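Local atomic coordinates of ATP-dependent protease subunit HslV (Trypanosoma brucei brucei, PDB entry 4HNZ), a protein that forms the threonine-protease part of a mitochondrial proteasome-like complex, hydrolysing proteins that its ATP-dependent partner HslU has unfolded and passed on to it. Residues M57-L60 with E61-I64; D141-A145 with E146-R150. One frame throughout, in Å; residues are numbered along the deposited sequence.

Contact 1: residues M57-L60 with E61-I64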
loop_
_atom_site.group_PDB
_atom_site.type_symbol
_atom_site.label_atom_id
_atom_site.label_comp_id
_atom_site.label_asym_id
_atom_site.label_seq_id
_atom_site.Cartn_x
_atom_site.Cartn_y
_atom_site.Cartn_z
ATOM N N MET A 57 -30.140 15.881 -7.850
ATOM C CA MET A 57 -31.491 16.102 -8.359
ATOM C C MET A 57 -31.823 17.587 -8.479
ATOM O O MET A 57 -32.403 18.003 -9.481
ATOM C CB MET A 57 -32.530 15.383 -7.523
ATOM C CG MET A 57 -32.431 13.903 -7.787
ATOM S SD MET A 57 -33.636 12.796 -7.040
ATOM C CE MET A 57 -32.921 12.498 -5.400
ATOM N N GLU A 58 -31.432 18.381 -7.499
ATOM C CA GLU A 58 -31.706 19.813 -7.570
ATOM C C GLU A 58 -30.962 20.469 -8.711
ATOM O O GLU A 58 -31.520 21.307 -9.395
ATOM C CB GLU A 58 -31.369 20.479 -6.267
ATOM C CG GLU A 58 -32.368 20.092 -5.194
ATOM C CD GLU A 58 -32.010 20.643 -3.821
ATOM O OE1 GLU A 58 -30.949 21.320 -3.671
ATOM O OE2 GLU A 58 -32.820 20.418 -2.889
ATOM N N LYS A 59 -29.715 20.060 -8.948
ATOM C CA LYS A 59 -28.986 20.587 -10.105
ATOM C C LYS A 59 -29.618 20.120 -11.427
ATOM O O LYS A 59 -29.701 20.906 -12.361
ATOM C CB LYS A 59 -27.518 20.216 -10.081
ATOM C CG LYS A 59 -26.780 20.663 -8.828
ATOM C CD LYS A 59 -26.606 22.171 -8.676
ATOM C CE LYS A 59 -25.999 22.462 -7.298
ATOM N NZ LYS A 59 -25.751 23.906 -7.068
ATOM N N LEU A 60 -30.102 18.869 -11.468
ATOM C CA LEU A 60 -30.811 18.376 -12.642
ATOM C C LEU A 60 -32.091 19.190 -12.931
ATOM O O LEU A 60 -32.385 19.508 -14.067
ATOM C CB LEU A 60 -31.134 16.894 -12.519
ATOM C CG LEU A 60 -31.832 16.324 -13.745
ATOM C CD1 LEU A 60 -31.007 16.498 -15.002
ATOM C CD2 LEU A 60 -32.140 14.859 -13.533
ATOM N N GLU A 61 -32.814 19.569 -11.888
ATOM C CA GLU A 61 -33.989 20.445 -12.038
ATOM C C GLU A 61 -33.638 21.794 -12.597
ATOM O O GLU A 61 -34.367 22.262 -13.433
ATOM C CB GLU A 61 -34.740 20.605 -10.728
ATOM C CG GLU A 61 -35.574 19.372 -10.380
ATOM C CD GLU A 61 -36.065 19.358 -8.934
ATOM O OE1 GLU A 61 -35.836 20.337 -8.189
ATOM O OE2 GLU A 61 -36.656 18.345 -8.513
ATOM N N ASN A 62 -32.539 22.401 -12.147
ATOM C CA ASN A 62 -32.038 23.624 -12.761
ATOM C C ASN A 62 -31.889 23.407 -14.243
ATOM O O ASN A 62 -32.374 24.201 -15.040
ATOM C CB ASN A 62 -30.671 24.095 -12.223
ATOM C CG ASN A 62 -30.758 24.694 -10.851
ATOM O OD1 ASN A 62 -31.864 24.975 -10.350
ATOM N ND2 ASN A 62 -29.610 24.870 -10.198
ATOM N N LYS A 63 -31.202 22.349 -14.623
ATOM C CA LYS A 63 -30.979 22.124 -16.033
ATOM C C LYS A 63 -32.294 21.887 -16.768
ATOM O O LYS A 63 -32.417 22.272 -17.923
ATOM C CB LYS A 63 -29.977 20.959 -16.250
ATOM C CG LYS A 63 -28.605 21.168 -15.608
ATOM C CD LYS A 63 -27.964 22.464 -16.051
ATOM C CE LYS A 63 -26.651 22.663 -15.336
ATOM N NZ LYS A 63 -25.966 23.870 -15.842
ATOM N N ILE A 64 -33.202 21.132 -16.164
ATOM C CA ILE A 64 -34.450 20.775 -16.829
ATOM C C ILE A 64 -35.280 22.006 -17.067
ATOM O O ILE A 64 -35.924 22.136 -18.102
ATOM C CB ILE A 64 -35.280 19.782 -16.021
ATOM C CG1 ILE A 64 -34.769 18.383 -16.271
ATOM C CG2 ILE A 64 -36.756 19.838 -16.428
ATOM C CD1 ILE A 64 -35.228 17.377 -15.244
#

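Contact 2: residues D141-A145 with E146-R150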
loop_
_atom_site.group_PDB
_atom_site.type_symbol
_atom_site.label_atom_id
_atom_site.label_comp_id
_atom_site.label_asym_id
_atom_site.label_seq_id
_atom_site.Cartn_x
_atom_site.Cartn_y
_atom_site.Cartn_z
ATOM N N ASP A 141 -43.642 -13.036 -24.939
ATOM C CA ASP A 141 -45.110 -12.973 -24.933
ATOM C C ASP A 141 -45.627 -13.110 -23.528
ATOM O O ASP A 141 -45.155 -13.900 -22.746
ATOM C CB ASP A 141 -45.700 -14.127 -25.738
ATOM C CG ASP A 141 -45.155 -14.200 -27.164
ATOM O OD1 ASP A 141 -44.779 -13.147 -27.689
ATOM O OD2 ASP A 141 -45.151 -15.303 -27.793
ATOM N N GLY A 142 -46.588 -12.285 -23.193
ATOM C CA GLY A 142 -47.186 -12.329 -21.872
ATOM C C GLY A 142 -46.495 -11.406 -20.902
ATOM O O GLY A 142 -46.969 -11.229 -19.792
ATOM N N TYR A 143 -45.459 -10.689 -21.316
ATOM C CA TYR A 143 -44.795 -9.851 -20.358
ATOM C C TYR A 143 -44.794 -8.350 -20.723
ATOM O O TYR A 143 -44.101 -7.906 -21.648
ATOM C CB TYR A 143 -43.385 -10.381 -20.266
ATOM C CG TYR A 143 -43.261 -11.621 -19.428
ATOM C CD1 TYR A 143 -43.585 -12.885 -19.926
ATOM C CD2 TYR A 143 -42.825 -11.527 -18.134
ATOM C CE1 TYR A 143 -43.471 -14.018 -19.138
ATOM C CE2 TYR A 143 -42.694 -12.647 -17.335
ATOM C CZ TYR A 143 -43.028 -13.877 -17.830
ATOM O OH TYR A 143 -42.915 -14.955 -16.985
ATOM N N ASP A 144 -45.600 -7.554 -20.036
ATOM C CA ASP A 144 -45.535 -6.098 -20.243
ATOM C C ASP A 144 -44.432 -5.508 -19.361
ATOM O O ASP A 144 -43.812 -6.225 -18.557
ATOM C CB ASP A 144 -46.882 -5.434 -19.992
ATOM C CG ASP A 144 -47.330 -5.527 -18.543
ATOM O OD1 ASP A 144 -46.567 -5.873 -17.610
ATOM O OD2 ASP A 144 -48.497 -5.147 -18.279
ATOM N N ALA A 145 -44.216 -4.203 -19.493
ATOM C CA ALA A 145 -43.122 -3.544 -18.815
ATOM C C ALA A 145 -43.096 -3.782 -17.319
ATOM O O ALA A 145 -42.066 -4.107 -16.741
ATOM C CB ALA A 145 -43.156 -2.049 -19.102
ATOM N N GLU A 146 -44.237 -3.611 -16.682
ATOM C CA GLU A 146 -44.260 -3.758 -15.258
ATOM C C GLU A 146 -43.983 -5.205 -14.848
ATOM O O GLU A 146 -43.370 -5.453 -13.814
ATOM C CB GLU A 146 -45.585 -3.264 -14.680
ATOM C CG GLU A 146 -45.577 -3.351 -13.161
ATOM C CD GLU A 146 -46.679 -2.579 -12.480
ATOM O OE1 GLU A 146 -47.433 -1.848 -13.171
ATOM O OE2 GLU A 146 -46.791 -2.722 -11.242
ATOM N N LYS A 147 -44.506 -6.164 -15.599
ATOM C CA LYS A 147 -44.329 -7.559 -15.229
ATOM C C LYS A 147 -42.830 -7.922 -15.381
ATOM O O LYS A 147 -42.261 -8.565 -14.525
ATOM C CB LYS A 147 -45.242 -8.449 -16.053
ATOM C CG LYS A 147 -45.375 -9.834 -15.492
ATOM C CD LYS A 147 -46.294 -10.741 -16.315
ATOM C CE LYS A 147 -46.262 -12.169 -15.727
ATOM N NZ LYS A 147 -47.007 -13.189 -16.533
ATOM N N ILE A 148 -42.206 -7.435 -16.444
ATOM C CA ILE A 148 -40.795 -7.649 -16.656
ATOM C C ILE A 148 -39.992 -7.068 -15.506
ATOM O O ILE A 148 -39.135 -7.753 -14.924
ATOM C CB ILE A 148 -40.335 -7.021 -17.956
ATOM C CG1 ILE A 148 -40.917 -7.762 -19.128
ATOM C CG2 ILE A 148 -38.835 -7.071 -18.087
ATOM C CD1 ILE A 148 -40.820 -6.997 -20.420
ATOM N N ALA A 149 -40.282 -5.818 -15.161
ATOM C CA ALA A 149 -39.558 -5.125 -14.115
ATOM C C ALA A 149 -39.667 -5.812 -12.759
ATOM O O ALA A 149 -38.659 -5.954 -12.074
ATOM C CB ALA A 149 -40.003 -3.671 -14.004
ATOM N N ARG A 150 -40.845 -6.267 -12.389
ATOM C CA ARG A 150 -41.034 -6.934 -11.082
ATOM C C ARG A 150 -40.284 -8.219 -10.980
ATOM O O ARG A 150 -39.679 -8.524 -9.977
ATOM C CB ARG A 150 -42.507 -7.225 -10.816
ATOM C CG ARG A 150 -43.279 -5.974 -10.432
ATOM C CD ARG A 150 -44.770 -6.236 -10.149
ATOM N NE ARG A 150 -45.438 -4.988 -9.767
ATOM C CZ ARG A 150 -45.238 -4.325 -8.613
ATOM N NH1 ARG A 150 -45.895 -3.205 -8.377
ATOM N NH2 ARG A 150 -44.411 -4.787 -7.680
#

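Contact 1: residues M57-L60 with E61-I64
L60 swings CG to the far side from its own N (chi1 -178°) and I64 sets CG1 beside its N (chi1 -82°), and the two branched side chains converge one turn apart on the same flank of the helix. CG of L60 meets the tip of I64, CD1, at 3.9 Å, the two groups crossing at a slant. The I64 chain also runs over the peptide oxygen one turn back: its CG1 is 3.4 Å from L60 O, the same oxygen that accepts from I64 N at 2.8 Å. That bond is one of four successive i to i+4 bonds, from E61 N to M57 O, N62 N to E58 O, K63 N to K59 O and I64 N to L60 O, which make this part of helix 50-66 regular alpha-helix. The helix belongs to the layers that flank the paired beta-sheets of the Ntn-hydrolase (proteasome) fold, and its faces differ accordingly. M57 and L60 are buried against strand 42-48, where both touch I44, while E61 and I64 reach I38 of strand 35-39. On another flank the long aliphatic chains of K59 and K63 lie against helix 71-84, K59 on L78 and K63 on A74. K63 bends at chi2 (-55°) and its CG passes 3.4 Å from K59 O, before its ammonium makes a long, weak ion pair with E81. N62, on the exposed side, has CB 3.3 Å from K59 O, and its amide lies near E58 O, with OD1 3.8 Å away; its ND2 lies 4.3 Å from CD of K59, a loose approach. The CB bond of E58 points away from 61-64, and its OE2 forms a salt bridge with K80 of a second subunit, a link between chains.

Contact 2: residues D141-A145 with E146-R150
Y143 and D144 meet the first turn of helix 145-159 in a close part, made by a cap and by Y143 against I148, and in a looser one open to solvent, where K147 lies over the Y143 ring. In the close part D144 is the N-cap: its OD1 accepts from K147 N at 2.9 Å, nearly in line with the CG-OD1 bond. A chi1 of 66° places the carboxylate between the backbone N and carbonyl carbon, turned back over the helix start, and its negative charge would probably also interact favourably with the helix N-terminus. The main chain continues the grip, I148 N giving a nearly straight bond (169°) to D144 O and A149 N one to A145 O. Close by, CG1 of I148 packs on CB of Y143 at 3.8 Å, and both side chains touch L137 of helix 127-137. The loop thus joins two neighbouring helices on one side of the Ntn-hydrolase sandwich, and A149 faces the sheet at V6, V13 and L15. The looser side belongs to K147. Its fully extended chain runs over one face of the Y143 ring, CE 3.9 Å from CE2, and brings NZ to 4.4 Å from the ring centroid, 16° off the normal, a cation-pi contact. Y143 also packs on V140 of a third subunit. Farther along the exposed surface, R150 holds E146 side-on, NE and NH1 both bonding to OE2 at 3.0 Å in a salt bridge one turn long, while the arginine's chain leans on W167 and V169 of strand 167-172.

How the contacts relate
Contact 1 and contact 2 lie on opposite sides of the chain's centre, 31 Å apart between centres and about 19 Å between nearest atoms, so neither touches the other. They sit in the two helical layers that enclose the sheets: 57-64 is well inside helix 50-66, whereas 141-150 takes in the loop and start of helix 145-159. Contact 1 is fairly near the probable catalytic T1, about 11 Å from it to M57, side chain to side chain; contact 2 is remote from the annotated sites, although its helix runs on to T157, which with D160 and S163 binds magnesium. Each contact also reaches another subunit, by charge in contact 1 and by apolar packing in contact 2.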